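PDB 4AW7: beta-porphyranase A, which hydrolyses the sulfated red-seaweed polysaccharide porphyran at its beta-D-galactopyranose-(1->4)-alpha-L-galactopyranose-6-sulfate linkages, releasing mostly disaccharides. Local coordinates for residues A[476-481]-A[492-497]; A[170-175]-A[217-222]; A[555-560]-A[583-588]. All blocks are in the same frame, centred on the assembly; numbering follows the deposited sequence.

Contact 1: A[476-481]-A[492-497]; sequences YYSSEY and SFPFTG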
loop_
_atom_site.group_PDB
_atom_site.type_symbol
_atom_site.label_atom_id
_atom_site.label_comp_id
_atom_site.label_asym_id
_atom_site.label_seq_id
_atom_site.Cartn_x
_atom_site.Cartn_y
_atom_site.Cartn_z
ATOM N N TYR A 476 -5.061 17.673 -3.674
ATOM C CA TYR A 476 -4.924 18.505 -4.864
ATOM C C TYR A 476 -3.479 18.402 -5.339
ATOM O O TYR A 476 -2.552 18.472 -4.543
ATOM C CB TYR A 476 -5.303 19.944 -4.576
ATOM C CG TYR A 476 -6.709 20.082 -4.096
ATOM C CD1 TYR A 476 -7.752 20.158 -4.992
ATOM C CD2 TYR A 476 -7.006 20.132 -2.752
ATOM C CE1 TYR A 476 -9.055 20.316 -4.575
ATOM C CE2 TYR A 476 -8.337 20.235 -2.317
ATOM C CZ TYR A 476 -9.349 20.356 -3.230
ATOM O OH TYR A 476 -10.665 20.520 -2.847
ATOM N N TYR A 477 -3.343 18.177 -6.639
ATOM C CA TYR A 477 -2.082 17.860 -7.279
ATOM C C TYR A 477 -1.645 19.034 -8.154
ATOM O O TYR A 477 -2.426 19.732 -8.725
ATOM C CB TYR A 477 -2.224 16.582 -8.086
ATOM C CG TYR A 477 -2.629 15.384 -7.244
ATOM C CD1 TYR A 477 -3.962 15.121 -6.957
ATOM C CD2 TYR A 477 -1.689 14.533 -6.713
ATOM C CE1 TYR A 477 -4.341 14.045 -6.180
ATOM C CE2 TYR A 477 -2.064 13.460 -5.902
ATOM C CZ TYR A 477 -3.386 13.225 -5.661
ATOM O OH TYR A 477 -3.795 12.181 -4.867
ATOM N N SER A 478 -0.344 19.180 -8.281
ATOM C CA SER A 478 0.217 20.270 -9.082
ATOM C C SER A 478 0.530 19.833 -10.494
ATOM O O SER A 478 0.881 18.684 -10.718
ATOM C CB SER A 478 1.457 20.775 -8.387
ATOM O OG SER A 478 2.024 21.923 -9.059
ATOM N N SER A 479 0.498 20.772 -11.457
ATOM C CA SER A 479 0.983 20.525 -12.799
ATOM C C SER A 479 2.489 20.385 -12.814
ATOM O O SER A 479 3.033 19.928 -13.818
ATOM C CB SER A 479 0.600 21.691 -13.721
ATOM O OG SER A 479 1.180 22.913 -13.263
ATOM N N GLU A 480 3.161 20.790 -11.728
ATOM C CA GLU A 480 4.621 20.730 -11.611
ATOM C C GLU A 480 5.043 19.601 -10.703
ATOM O O GLU A 480 4.522 19.482 -9.607
ATOM C CB GLU A 480 5.151 22.052 -11.047
ATOM C CG GLU A 480 4.926 23.236 -11.947
ATOM C CD GLU A 480 5.824 23.179 -13.143
ATOM O OE1 GLU A 480 7.048 23.073 -12.962
ATOM O OE2 GLU A 480 5.279 23.204 -14.234
ATOM N N TYR A 481 5.991 18.783 -11.162
ATOM C CA TYR A 481 6.592 17.736 -10.341
ATOM C C TYR A 481 8.054 17.586 -10.731
ATOM O O TYR A 481 8.509 18.188 -11.723
ATOM C CB TYR A 481 5.816 16.382 -10.385
ATOM C CG TYR A 481 6.352 15.392 -11.381
ATOM C CD1 TYR A 481 6.551 15.743 -12.704
ATOM C CD2 TYR A 481 6.627 14.088 -11.007
ATOM C CE1 TYR A 481 7.113 14.834 -13.615
ATOM C CE2 TYR A 481 7.172 13.169 -11.896
ATOM C CZ TYR A 481 7.431 13.550 -13.212
ATOM O OH TYR A 481 7.999 12.625 -14.065
ATOM N N SER A 492 8.119 27.120 -7.706
ATOM C CA SER A 492 6.703 27.459 -7.650
ATOM C C SER A 492 5.833 26.272 -8.054
ATOM O O SER A 492 6.031 25.676 -9.115
ATOM C CB SER A 492 6.456 28.617 -8.602
ATOM O OG SER A 492 5.081 28.840 -8.827
ATOM N N PHE A 493 4.858 25.946 -7.208
ATOM C CA PHE A 493 3.921 24.846 -7.460
ATOM C C PHE A 493 2.498 25.362 -7.475
ATOM O O PHE A 493 1.968 25.707 -6.387
ATOM C CB PHE A 493 4.110 23.731 -6.410
ATOM C CG PHE A 493 5.449 23.046 -6.532
ATOM C CD1 PHE A 493 6.551 23.553 -5.875
ATOM C CD2 PHE A 493 5.603 21.931 -7.337
ATOM C CE1 PHE A 493 7.805 22.956 -5.996
ATOM C CE2 PHE A 493 6.824 21.334 -7.469
ATOM C CZ PHE A 493 7.934 21.843 -6.803
ATOM N N PRO A 494 1.879 25.380 -8.663
ATOM C CA PRO A 494 0.496 25.856 -8.742
ATOM C C PRO A 494 -0.490 24.733 -8.519
ATOM O O PRO A 494 -0.224 23.570 -8.881
ATOM C CB PRO A 494 0.392 26.383 -10.182
ATOM C CG PRO A 494 1.383 25.589 -10.943
ATOM C CD PRO A 494 2.479 25.216 -10.008
ATOM N N PHE A 495 -1.625 25.094 -7.931
ATOM C CA PHE A 495 -2.748 24.170 -7.690
ATOM C C PHE A 495 -4.029 24.841 -8.157
ATOM O O PHE A 495 -4.116 26.080 -8.120
ATOM C CB PHE A 495 -2.859 23.843 -6.206
ATOM C CG PHE A 495 -1.676 23.123 -5.667
ATOM C CD1 PHE A 495 -0.560 23.821 -5.255
ATOM C CD2 PHE A 495 -1.668 21.739 -5.598
ATOM C CE1 PHE A 495 0.542 23.178 -4.781
ATOM C CE2 PHE A 495 -0.527 21.083 -5.107
ATOM C CZ PHE A 495 0.555 21.796 -4.707
ATOM N N THR A 496 -5.008 24.063 -8.596
ATOM C CA THR A 496 -6.277 24.573 -9.082
ATOM C C THR A 496 -7.452 23.818 -8.467
ATOM O O THR A 496 -7.313 22.677 -8.025
ATOM C CB THR A 496 -6.340 24.485 -10.624
ATOM O OG1 THR A 496 -6.284 23.117 -11.052
ATOM C CG2 THR A 496 -5.199 25.287 -11.285
ATOM N N GLY A 497 -8.627 24.451 -8.500
ATOM C CA GLY A 497 -9.854 23.779 -8.101
ATOM C C GLY A 497 -10.023 23.539 -6.615
ATOM O O GLY A 497 -10.846 22.727 -6.235
HETATM O O HOH W 1 -4.602 21.274 -7.872
HETATM O O HOH W 2 -1.597 22.721 -11.243
HETATM O O HOH W 3 8.181 24.214 -10.040
#
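S478 and F495 bring their CA atoms to 5.1 Å where 476-481 and 492-497 run past each other in roughly opposed directions, 144° apart, yet no direct backbone-backbone hydrogen bond joins them. The one direct bond is made by a side chain: S478 OG donates to P494 O at 2.8 Å, the approach bent at the oxygen and somewhat tilted from the carbonyl plane. The same hydroxyl accepts the N-H of E480 at 3.1 Å, nearly straight at 165°, which makes an ST turn. OG stands anti to the backbone N (chi1 -176°), where it can serve both partners, and serine is small enough to fit at this buried point. Its CB lies over one face of the F495 ring, 4.1 Å from the centroid, a CH-pi contact, while Y476 O meets the rim of that ring near its plane. E480 O lies at the edge of the F493 ring, 3.5 Å from CD2, and E480 CG rests on P494 CD. Y476 CE1 comes 3.4 Å from G497 O. Proline suits 494 because its imide nitrogen has no hydrogen and so needs no acceptor toward 476-481, while its carbonyl takes both S478 OG and a water held by S479 N. A second water links Y477 O to T496 N. F495 also packs on V567 of strand 563-570, and F493 on V578 and M581 of strand 577-589, inside the C-terminal beta-sandwich. Water and one hydroxyl thus replace regular strand pairing, with the edges of F493 and F495 turned to the carbonyl oxygens of E480 and Y476.

Contact 2: A[170-175]-A[217-222]; sequences FYASIG and DRAGAY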
loop_
_atom_site.group_PDB
_atom_site.type_symbol
_atom_site.label_atom_id
_atom_site.label_comp_id
_atom_site.label_asym_id
_atom_site.label_seq_id
_atom_site.Cartn_x
_atom_site.Cartn_y
_atom_site.Cartn_z
ATOM N N PHE A 170 4.268 -5.755 -23.363
ATOM C CA PHE A 170 3.474 -6.936 -22.991
ATOM C C PHE A 170 2.318 -6.471 -22.100
ATOM O O PHE A 170 1.143 -6.759 -22.389
ATOM C CB PHE A 170 4.427 -7.914 -22.306
ATOM C CG PHE A 170 3.880 -9.267 -21.922
ATOM C CD1 PHE A 170 3.936 -10.332 -22.788
ATOM C CD2 PHE A 170 3.444 -9.506 -20.626
ATOM C CE1 PHE A 170 3.544 -11.590 -22.397
ATOM C CE2 PHE A 170 3.077 -10.748 -20.217
ATOM C CZ PHE A 170 3.096 -11.805 -21.112
ATOM N N TYR A 171 2.638 -5.725 -21.047
ATOM C CA TYR A 171 1.588 -5.145 -20.206
ATOM C C TYR A 171 0.561 -4.326 -21.018
ATOM O O TYR A 171 -0.664 -4.468 -20.855
ATOM C CB TYR A 171 2.184 -4.235 -19.128
ATOM C CG TYR A 171 2.473 -4.869 -17.784
ATOM C CD1 TYR A 171 1.520 -4.866 -16.781
ATOM C CD2 TYR A 171 3.717 -5.409 -17.457
ATOM C CE1 TYR A 171 1.751 -5.422 -15.560
ATOM C CE2 TYR A 171 3.971 -5.950 -16.205
ATOM C CZ TYR A 171 2.975 -5.939 -15.238
ATOM O OH TYR A 171 3.132 -6.436 -13.965
ATOM N N ALA A 172 1.060 -3.446 -21.886
ATOM C CA ALA A 172 0.194 -2.551 -22.640
ATOM C C ALA A 172 -0.754 -3.331 -23.529
ATOM O O ALA A 172 -1.950 -3.033 -23.582
ATOM C CB ALA A 172 1.031 -1.577 -23.501
ATOM N N SER A 173 -0.228 -4.339 -24.217
ATOM C CA SER A 173 -1.041 -5.137 -25.091
ATOM C C SER A 173 -2.151 -5.851 -24.331
ATOM O O SER A 173 -3.291 -5.975 -24.776
ATOM C CB SER A 173 -0.160 -6.133 -25.854
ATOM O OG SER A 173 -0.981 -6.929 -26.679
ATOM N N ILE A 174 -1.824 -6.352 -23.156
ATOM C CA ILE A 174 -2.795 -7.076 -22.336
ATOM C C ILE A 174 -3.907 -6.121 -21.933
ATOM O O ILE A 174 -5.096 -6.454 -22.070
ATOM C CB ILE A 174 -2.119 -7.728 -21.115
ATOM C CG1 ILE A 174 -1.248 -8.906 -21.578
ATOM C CG2 ILE A 174 -3.190 -8.152 -20.078
ATOM C CD1 ILE A 174 -0.260 -9.403 -20.565
ATOM N N GLY A 175 -3.546 -4.951 -21.409
ATOM C CA GLY A 175 -4.571 -3.970 -21.018
ATOM C C GLY A 175 -5.453 -3.589 -22.205
ATOM O O GLY A 175 -6.674 -3.536 -22.097
ATOM N N ASP A 217 4.154 6.101 -19.025
ATOM C CA ASP A 217 4.089 6.694 -20.368
ATOM C C ASP A 217 3.706 5.682 -21.438
ATOM O O ASP A 217 2.930 5.981 -22.333
ATOM C CB ASP A 217 5.453 7.315 -20.712
ATOM C CG ASP A 217 5.747 8.571 -19.943
ATOM O OD1 ASP A 217 4.797 9.240 -19.438
ATOM O OD2 ASP A 217 6.946 8.938 -19.883
ATOM N N ARG A 218 4.254 4.488 -21.378
ATOM C CA ARG A 218 4.199 3.534 -22.472
ATOM C C ARG A 218 3.067 2.507 -22.326
ATOM O O ARG A 218 2.514 2.053 -23.311
ATOM C CB ARG A 218 5.558 2.839 -22.608
ATOM C CG ARG A 218 5.788 1.918 -23.770
ATOM C CD ARG A 218 7.293 1.673 -23.917
ATOM N NE ARG A 218 7.563 0.733 -24.988
ATOM C CZ ARG A 218 8.602 0.812 -25.810
ATOM N NH1 ARG A 218 9.492 1.792 -25.688
ATOM N NH2 ARG A 218 8.762 -0.112 -26.749
ATOM N N ALA A 219 2.709 2.124 -21.107
ATOM C CA ALA A 219 1.576 1.243 -20.823
ATOM C C ALA A 219 0.452 1.873 -20.003
ATOM O O ALA A 219 -0.637 1.289 -19.941
ATOM C CB ALA A 219 2.063 -0.031 -20.114
ATOM N N GLY A 220 0.680 3.029 -19.389
ATOM C CA GLY A 220 -0.274 3.534 -18.421
ATOM C C GLY A 220 -1.646 3.837 -18.931
ATOM O O GLY A 220 -2.602 3.679 -18.202
ATOM N N ALA A 221 -1.765 4.240 -20.188
ATOM C CA ALA A 221 -3.075 4.493 -20.764
ATOM C C ALA A 221 -3.965 3.250 -20.756
ATOM O O ALA A 221 -5.174 3.373 -20.768
ATOM C CB ALA A 221 -2.941 5.020 -22.202
ATOM N N TYR A 222 -3.362 2.068 -20.784
ATOM C CA TYR A 222 -4.016 0.782 -20.884
ATOM C C TYR A 222 -4.182 0.091 -19.530
ATOM O O TYR A 222 -4.746 -0.988 -19.479
ATOM C CB TYR A 222 -3.231 -0.141 -21.809
ATOM C CG TYR A 222 -2.931 0.500 -23.147
ATOM C CD1 TYR A 222 -3.919 0.637 -24.109
ATOM C CD2 TYR A 222 -1.676 1.013 -23.413
ATOM C CE1 TYR A 222 -3.643 1.244 -25.338
ATOM C CE2 TYR A 222 -1.386 1.620 -24.630
ATOM C CZ TYR A 222 -2.378 1.751 -25.586
ATOM O OH TYR A 222 -2.109 2.347 -26.809
#
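The methyl of A172 touches two side chains of the other segment, A219 CB at 3.9 Å and CD2 of the Y222 ring at 3.7 Å. A219 points its own methyl at helix 160-179, where it meets A172 CB and, a little farther away, Y171 CB. Alanine on both sides keeps these groups short, and the CA atoms of A172 and A219 come as close as 4.4 Å. The Y222 ring is carried alongside the helix by a first torsion that sets CG beside its own backbone N (chi1 -52°). Its CD2 side lies against the A172 methyl, and A172 O lies 3.6 Å from Y222 CB and comes obliquely to the ring. One turn on, G175 lets the chains meet without any side chain: its CA is 3.4 Å from Y222 O in a CA-H...O contact, and a CB on this residue would collide with that oxygen. An alanine in place of Y222 would keep the CB contact with A172 O but would probably leave the A172 methyl without its aromatic neighbour and open a gap beside helix 160-179. The Y171 ring leads away from the seam, its OH bonded to L144 O and its ring edge-to-face with F215, and its side chain lies about 6 Å from that of the substrate-binding N145. At the margin of the contact R218 NE makes a salt bridge to D169 of helix 160-179. The contact joins helix 160-179 to the end of helix 212-219 and the turn after it, on the outside of the parallel-stranded catalytic barrel. Because no hydrogen bond crosses between the two segments, their close approach rests on methyl groups, one ring and a bare glycine, while R218 adds its charged link to helix 160-179.

Contact 3: A[555-560]-A[583-588]; sequences FDIQLL and LQVEKY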
loop_
_atom_site.group_PDB
_atom_site.type_symbol
_atom_site.label_atom_id
_atom_site.label_comp_id
_atom_site.label_asym_id
_atom_site.label_seq_id
_atom_site.Cartn_x
_atom_site.Cartn_y
_atom_site.Cartn_z
ATOM N N PHE A 555 -0.608 23.539 8.030
ATOM C CA PHE A 555 -0.734 24.984 8.118
ATOM C C PHE A 555 -2.211 25.339 8.241
ATOM O O PHE A 555 -3.087 24.511 8.028
ATOM C CB PHE A 555 -0.057 25.667 6.915
ATOM C CG PHE A 555 -0.654 25.304 5.587
ATOM C CD1 PHE A 555 -1.777 25.948 5.102
ATOM C CD2 PHE A 555 -0.119 24.267 4.813
ATOM C CE1 PHE A 555 -2.336 25.599 3.908
ATOM C CE2 PHE A 555 -0.673 23.932 3.617
ATOM C CZ PHE A 555 -1.790 24.579 3.150
ATOM N N ASP A 556 -2.482 26.591 8.554
ATOM C CA ASP A 556 -3.861 27.040 8.742
ATOM C C ASP A 556 -4.615 27.022 7.408
ATOM O O ASP A 556 -4.238 27.674 6.429
ATOM C CB ASP A 556 -3.852 28.451 9.348
ATOM C CG ASP A 556 -5.177 28.854 9.948
ATOM O OD1 ASP A 556 -6.218 28.435 9.450
ATOM O OD2 ASP A 556 -5.133 29.649 10.937
ATOM N N ILE A 557 -5.714 26.277 7.371
ATOM C CA ILE A 557 -6.555 26.199 6.168
ATOM C C ILE A 557 -6.999 27.542 5.665
ATOM O O ILE A 557 -7.263 27.732 4.492
ATOM C CB ILE A 557 -7.801 25.305 6.427
ATOM C CG1 ILE A 557 -8.488 24.928 5.112
ATOM C CG2 ILE A 557 -8.777 25.964 7.445
ATOM C CD1 ILE A 557 -9.668 23.914 5.319
ATOM N N GLN A 558 -7.079 28.509 6.586
ATOM C CA GLN A 558 -7.515 29.833 6.265
ATOM C C GLN A 558 -6.570 30.560 5.296
ATOM O O GLN A 558 -6.959 31.523 4.634
ATOM C CB GLN A 558 -7.821 30.627 7.573
ATOM C CG GLN A 558 -8.884 29.938 8.561
ATOM C CD GLN A 558 -10.241 29.717 7.912
ATOM O OE1 GLN A 558 -10.590 30.393 6.954
ATOM N NE2 GLN A 558 -11.039 28.739 8.446
ATOM N N LEU A 559 -5.343 30.056 5.125
ATOM C CA LEU A 559 -4.429 30.575 4.105
ATOM C C LEU A 559 -4.807 30.198 2.687
ATOM O O LEU A 559 -4.328 30.783 1.727
ATOM C CB LEU A 559 -2.985 30.116 4.362
ATOM C CG LEU A 559 -2.348 30.630 5.653
ATOM C CD1 LEU A 559 -0.961 29.997 5.863
ATOM C CD2 LEU A 559 -2.252 32.157 5.657
ATOM N N LEU A 560 -5.643 29.168 2.530
ATOM C CA LEU A 560 -6.058 28.731 1.220
ATOM C C LEU A 560 -7.242 29.556 0.724
ATOM O O LEU A 560 -8.141 29.912 1.484
ATOM C CB LEU A 560 -6.458 27.248 1.219
ATOM C CG LEU A 560 -5.332 26.291 1.534
ATOM C CD1 LEU A 560 -5.863 24.870 1.626
ATOM C CD2 LEU A 560 -4.204 26.395 0.505
ATOM N N LEU A 583 -1.371 19.160 -1.991
ATOM C CA LEU A 583 -2.064 19.804 -0.881
ATOM C C LEU A 583 -3.177 18.883 -0.380
ATOM O O LEU A 583 -3.969 18.377 -1.164
ATOM C CB LEU A 583 -2.672 21.159 -1.275
ATOM C CG LEU A 583 -1.680 22.289 -1.475
ATOM C CD1 LEU A 583 -2.373 23.515 -2.012
ATOM C CD2 LEU A 583 -0.978 22.603 -0.162
ATOM N N GLN A 584 -3.236 18.697 0.932
ATOM C CA GLN A 584 -4.313 17.930 1.567
ATOM C C GLN A 584 -5.189 18.926 2.328
ATOM O O GLN A 584 -4.669 19.729 3.095
ATOM C CB GLN A 584 -3.781 16.876 2.518
ATOM C CG GLN A 584 -4.917 16.327 3.355
ATOM C CD GLN A 584 -4.538 15.163 4.204
ATOM O OE1 GLN A 584 -4.257 14.098 3.673
ATOM N NE2 GLN A 584 -4.597 15.331 5.566
ATOM N N VAL A 585 -6.474 18.872 2.067
ATOM C CA VAL A 585 -7.448 19.765 2.713
ATOM C C VAL A 585 -8.525 18.896 3.373
ATOM O O VAL A 585 -9.094 18.027 2.725
ATOM C CB VAL A 585 -8.082 20.733 1.716
ATOM C CG1 VAL A 585 -9.017 21.689 2.425
ATOM C CG2 VAL A 585 -7.017 21.517 0.933
ATOM N N GLU A 586 -8.743 19.124 4.656
ATOM C CA GLU A 586 -9.806 18.454 5.362
ATOM C C GLU A 586 -10.823 19.515 5.760
ATOM O O GLU A 586 -10.599 20.328 6.654
ATOM C CB GLU A 586 -9.215 17.742 6.528
ATOM C CG GLU A 586 -8.283 16.618 6.121
ATOM C CD GLU A 586 -7.715 15.961 7.343
ATOM O OE1 GLU A 586 -6.903 16.597 8.044
ATOM O OE2 GLU A 586 -8.140 14.842 7.663
ATOM N N LYS A 587 -11.941 19.527 5.030
ATOM C CA LYS A 587 -12.882 20.635 5.085
ATOM C C LYS A 587 -14.210 20.190 5.685
ATOM O O LYS A 587 -14.806 19.200 5.231
ATOM C CB LYS A 587 -13.144 21.091 3.635
ATOM C CG LYS A 587 -14.143 22.179 3.585
ATOM C CD LYS A 587 -14.339 22.686 2.134
ATOM C CE LYS A 587 -15.615 23.465 2.085
ATOM N NZ LYS A 587 -15.820 24.076 0.761
ATOM N N TYR A 588 -14.709 20.942 6.665
ATOM C CA TYR A 588 -16.036 20.714 7.196
ATOM C C TYR A 588 -17.108 20.917 6.143
ATOM O O TYR A 588 -17.144 21.925 5.447
ATOM C CB TYR A 588 -16.307 21.594 8.412
ATOM C CG TYR A 588 -15.489 21.187 9.599
ATOM C CD1 TYR A 588 -15.666 19.944 10.180
ATOM C CD2 TYR A 588 -14.543 22.019 10.142
ATOM C CE1 TYR A 588 -14.939 19.556 11.270
ATOM C CE2 TYR A 588 -13.773 21.636 11.244
ATOM C CZ TYR A 588 -13.961 20.392 11.796
ATOM O OH TYR A 588 -13.209 20.062 12.886
#
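The forked end of V585, on strand 577-589, fits against the groove between I557, at the start of a short 3-10 segment, and L560, just after it, one methyl to each. I557 CD1 reaches V585 CG1 at 3.7 Å, the two side chains crossing at about a right angle, and the same methyl lies 3.9 Å from E586 O. The isoleucine is extended, CG1 anti to its N (chi1 -166°) and the chain straight beyond, which carries CD1 across to the strand. From L560 the approach is tip to tip: CD1 meets V585 CG2 at 3.6 Å, while its other branch, CD2, faces L583 CD1 at 4.2 Å. A beta-branched valine suits this place because its two methyls serve two different neighbours. D556 helps to hold the turn, its OD1 accepting the N-H of Q558 at 3.0 Å in an Asx turn. The loop follows strand 546-555, at the edge of the five-stranded sheet that also holds 577-589, and leads to strand 563-570 of the four-stranded sheet in the C-terminal beta-sandwich; its I557 and L560 pack on V585 and A505 of the first sheet. A505 belongs to strand 503-514, which lies between 577-589 and 546-555, and also touches F555. Two residues before V585, L583 CD2 fits against the rim of the F555 ring, 3.9 Å from CZ, where the leucine and the ring cross at about a right angle.

Overall arrangement
From the N terminus, contact 2 comes first: it closes a 41-residue span holding strand 189-195 and brings helix 212-219 against helix 160-179 in the catalytic part. Contact 1 follows, closing the short link between strands 469-484 and 491-498, and contact 3 then brings the turn after strand 546-555 onto strand 577-589. All three are in series, none nested or crossed. Contacts 1 and 3 touch in the C-terminal beta-sandwich, where strands 469-484 and 577-589 are sheet neighbours: Y476 N probably bonds to L583 O, and F495 packs on L583. Contact 2 stands apart, its nearest atoms about 7 Å from contact 1 and about 21 Å from contact 3.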